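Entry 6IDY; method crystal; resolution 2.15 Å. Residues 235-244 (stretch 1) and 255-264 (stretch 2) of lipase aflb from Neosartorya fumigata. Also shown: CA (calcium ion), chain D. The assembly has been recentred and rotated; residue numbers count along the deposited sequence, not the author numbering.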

# COMPACT_ATOMS: atom_id res chain seq x y z
N GLY A 235 2.59 2.21 -3.08
CA GLY A 235 2.64 3.46 -2.34
C GLY A 235 4.05 3.96 -2.09
O GLY A 235 4.30 5.17 -2.10
N GLY A 236 4.97 3.01 -1.88
CA GLY A 236 6.40 3.27 -1.69
C GLY A 236 7.02 3.86 -2.95
O GLY A 236 7.79 4.82 -2.87
N LEU A 237 6.64 3.31 -4.12
CA LEU A 237 7.12 3.81 -5.41
C LEU A 237 6.57 5.21 -5.67
O LEU A 237 7.32 6.07 -6.12
CB LEU A 237 6.72 2.87 -6.57
CG LEU A 237 7.51 1.56 -6.68
CD1 LEU A 237 6.86 0.64 -7.71
CD2 LEU A 237 8.95 1.82 -7.09
N ASP A 238 5.28 5.44 -5.37
CA ASP A 238 4.63 6.74 -5.55
C ASP A 238 5.30 7.82 -4.70
O ASP A 238 5.49 8.93 -5.18
CB ASP A 238 3.13 6.66 -5.18
CG ASP A 238 2.32 5.64 -5.95
OD1 ASP A 238 2.78 5.20 -7.03
OD2 ASP A 238 1.22 5.29 -5.49
N THR A 239 5.67 7.46 -3.45
CA THR A 239 6.32 8.38 -2.52
C THR A 239 7.75 8.68 -2.94
O THR A 239 8.13 9.85 -2.96
CB THR A 239 6.21 7.87 -1.08
OG1 THR A 239 4.85 7.54 -0.81
CG2 THR A 239 6.73 8.90 -0.04
N GLN A 240 8.53 7.64 -3.27
CA GLN A 240 9.92 7.78 -3.72
C GLN A 240 10.02 8.65 -4.98
O GLN A 240 10.90 9.50 -5.05
CB GLN A 240 10.57 6.40 -3.94
CG GLN A 240 12.09 6.45 -4.16
CD GLN A 240 12.92 6.75 -2.93
OE1 GLN A 240 12.42 7.11 -1.85
NE2 GLN A 240 14.23 6.62 -3.08
N TRP A 241 9.10 8.44 -5.95
CA TRP A 241 9.04 9.24 -7.18
C TRP A 241 8.70 10.70 -6.82
O TRP A 241 9.35 11.61 -7.32
CB TRP A 241 8.04 8.65 -8.20
CG TRP A 241 8.05 9.32 -9.54
CD1 TRP A 241 7.39 10.47 -9.89
CD2 TRP A 241 8.72 8.87 -10.73
NE1 TRP A 241 7.62 10.77 -11.22
CE2 TRP A 241 8.42 9.79 -11.76
CE3 TRP A 241 9.58 7.79 -11.02
CZ2 TRP A 241 8.94 9.67 -13.06
CZ3 TRP A 241 10.06 7.64 -12.32
CH2 TRP A 241 9.74 8.57 -13.32
N ALA A 242 7.70 10.92 -5.93
CA ALA A 242 7.31 12.26 -5.48
C ALA A 242 8.48 12.98 -4.79
O ALA A 242 8.76 14.13 -5.10
CB ALA A 242 6.12 12.17 -4.52
N LEU A 243 9.21 12.26 -3.92
CA LEU A 243 10.37 12.81 -3.21
C LEU A 243 11.50 13.18 -4.18
O LEU A 243 12.10 14.25 -4.06
CB LEU A 243 10.86 11.85 -2.12
CG LEU A 243 9.94 11.65 -0.92
CD1 LEU A 243 10.38 10.45 -0.09
CD2 LEU A 243 9.85 12.93 -0.04
N LYS A 244 11.77 12.32 -5.17
CA LYS A 244 12.81 12.54 -6.16
C LYS A 244 12.51 13.76 -7.06
O LYS A 244 13.33 14.68 -7.14
CB LYS A 244 13.01 11.28 -7.03
CG LYS A 244 13.97 11.48 -8.21
CD LYS A 244 14.43 10.15 -8.81
CE LYS A 244 15.55 10.38 -9.79
NZ LYS A 244 15.71 9.21 -10.69
N ASP A 255 9.64 11.39 8.20
CA ASP A 255 9.68 9.94 8.17
C ASP A 255 8.88 9.39 7.02
O ASP A 255 7.76 9.83 6.76
CB ASP A 255 9.13 9.34 9.48
CG ASP A 255 10.07 9.43 10.67
OD1 ASP A 255 11.07 8.68 10.69
OD2 ASP A 255 9.81 10.25 11.57
N PHE A 256 9.45 8.40 6.34
CA PHE A 256 8.80 7.67 5.27
C PHE A 256 8.81 6.21 5.72
O PHE A 256 9.86 5.59 5.76
CB PHE A 256 9.52 7.91 3.91
CG PHE A 256 9.13 7.08 2.69
CD1 PHE A 256 7.93 6.37 2.65
CD2 PHE A 256 9.97 7.02 1.58
CE1 PHE A 256 7.59 5.60 1.53
CE2 PHE A 256 9.63 6.25 0.46
CZ PHE A 256 8.44 5.54 0.45
N ILE A 257 7.64 5.70 6.17
CA ILE A 257 7.49 4.32 6.62
C ILE A 257 6.89 3.54 5.46
O ILE A 257 5.78 3.81 5.03
CB ILE A 257 6.67 4.21 7.94
CG1 ILE A 257 7.33 5.04 9.07
CG2 ILE A 257 6.49 2.73 8.37
CD1 ILE A 257 6.34 5.69 10.07
N ALA A 258 7.67 2.62 4.90
CA ALA A 258 7.25 1.87 3.72
C ALA A 258 6.98 0.40 4.01
O ALA A 258 7.90 -0.37 4.29
CB ALA A 258 8.28 2.03 2.62
N ILE A 259 5.69 0.03 3.96
CA ILE A 259 5.21 -1.34 4.20
C ILE A 259 5.20 -2.08 2.86
O ILE A 259 4.59 -1.61 1.90
CB ILE A 259 3.81 -1.35 4.88
CG1 ILE A 259 3.73 -0.35 6.09
CG2 ILE A 259 3.36 -2.76 5.25
CD1 ILE A 259 4.73 -0.59 7.31
N SER A 260 5.92 -3.23 2.80
CA SER A 260 6.07 -4.10 1.62
C SER A 260 6.38 -3.27 0.36
O SER A 260 5.67 -3.41 -0.64
CB SER A 260 4.80 -4.94 1.40
OG SER A 260 4.54 -5.76 2.52
N PRO A 261 7.39 -2.37 0.39
CA PRO A 261 7.64 -1.54 -0.80
C PRO A 261 8.39 -2.28 -1.89
O PRO A 261 9.30 -3.05 -1.61
CB PRO A 261 8.45 -0.38 -0.25
CG PRO A 261 9.23 -0.99 0.88
CD PRO A 261 8.37 -2.06 1.47
N ASP A 262 8.02 -2.03 -3.15
CA ASP A 262 8.68 -2.66 -4.29
C ASP A 262 9.52 -1.62 -5.03
O ASP A 262 9.25 -1.31 -6.19
CB ASP A 262 7.66 -3.39 -5.18
CG ASP A 262 6.58 -2.53 -5.81
OD1 ASP A 262 6.10 -1.59 -5.13
OD2 ASP A 262 6.23 -2.80 -6.97
N PHE A 263 10.56 -1.10 -4.35
CA PHE A 263 11.45 -0.07 -4.89
C PHE A 263 12.22 -0.51 -6.13
O PHE A 263 12.75 0.35 -6.84
CB PHE A 263 12.41 0.49 -3.83
CG PHE A 263 11.72 1.21 -2.69
CD1 PHE A 263 10.96 2.35 -2.93
CD2 PHE A 263 11.89 0.79 -1.38
CE1 PHE A 263 10.34 3.02 -1.87
CE2 PHE A 263 11.31 1.49 -0.32
CZ PHE A 263 10.52 2.59 -0.58
N HIS A 264 12.24 -1.82 -6.41
CA HIS A 264 12.86 -2.36 -7.62
C HIS A 264 11.82 -3.17 -8.40
O HIS A 264 12.15 -3.90 -9.31
CB HIS A 264 14.09 -3.24 -7.29
CG HIS A 264 15.13 -3.26 -8.38
ND1 HIS A 264 14.79 -3.44 -9.71
CD2 HIS A 264 16.47 -3.14 -8.29
CE1 HIS A 264 15.93 -3.40 -10.39
NE2 HIS A 264 16.96 -3.21 -9.57
CA CA D . 11.85 9.65 12.80
O HOH W 1 10.88 11.48 13.92
O HOH W 2 12.84 11.40 11.48

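Stretch 1 is helical throughout, and it packs against a strand, residues 255-259, and the loop that follows it. The helix and strand axes approach to 8.7 Å, and their N-to-C directions differ by 149°, so the two elements run roughly antiparallel. No hydrogen bond crosses between the stretches; the 388 Å² of buried surface comes from van der Waals packing, with Phe-256 and Phe-263 contributing over a third of it.

Gly-235 makes no contact across the interface, but its carbonyl serves the helix twice: Gly-235 O accepts from Thr-239 N at 3.0 Å and from Thr-239 OG1 at 2.8 Å.

Gly-236 marks the tightest backbone approach, its CA lying 5.0 Å from the CA of Pro-261. The absence of a side chain is what the spacing requires. An ideally placed CB would point toward stretch 2 and stand 2.9 Å from Pro-261 CB, a clash, and 3.4 Å from Phe-263 CE1, which is tight. As it is, Gly-236 CA rests 4.4 Å from Pro-261 CB. The carbonyl oxygen meets both aromatic rings at their edges, with Gly-236 O 3.3 Å from Phe-263 CE1 and 3.5 Å from Phe-256 CZ. In each case it lies near the ring plane, where the C-H groups carry slight positive charge. The same oxygen accepts the helical hydrogen bond from Gln-240 N at 2.9 Å.

Leu-237 has a CA-to-CB bond that points sideways, yet the end of its side chain comes nearer to the loop (chi1 m, chi2 t). Leu-237 CD2 lies 3.3 Å from Asp-262 O and 3.8 Å from Phe-263 CA. Leu-237 CD1 lies 3.5 Å from Asp-262 OD1 and 3.4 Å from Asp-262 O, so both methyls touch the carbonyl and CD1 also meets the carboxylate. Asp-238 follows with its CA-to-CB bond directed away, and takes no part.

Thr-239 points toward the strand and covers one face of the Phe-256 ring. Thr-239 CG2 sits 3.7 Å from the centroid of the Phe-256 ring and only 8° off the ring normal, a CH-pi contact with the methyl almost directly over the ring centre. Thr-239 CB also comes within 3.6 Å of Phe-256 CZ. Since OG1 is bonded back to Gly-235 O, the hydroxyl is satisfied within the helix while the methyl meets the aromatic face.

Gln-240 reaches both rings. Gln-240 OE1 approaches the edge of Phe-256, 3.7 Å from CE2, and Gln-240 CB lies 4.0 Å from Phe-263 CE1 in an oblique position. Its NE2 is hydrogen-bonded elsewhere in the structure.

Trp-241 and Ala-242 are out of reach. One turn beyond Thr-239, Leu-243 again points toward the strand, with Leu-243 CD1 3.8 Å from Phe-256 CD2, an apolar contact set obliquely to the ring. Phe-256 therefore receives Gly-236, Thr-239, Gln-240 and Leu-243, a spacing of three and four residues that follows one side of the helix. Lys-244 closes the stretch without touching the strand.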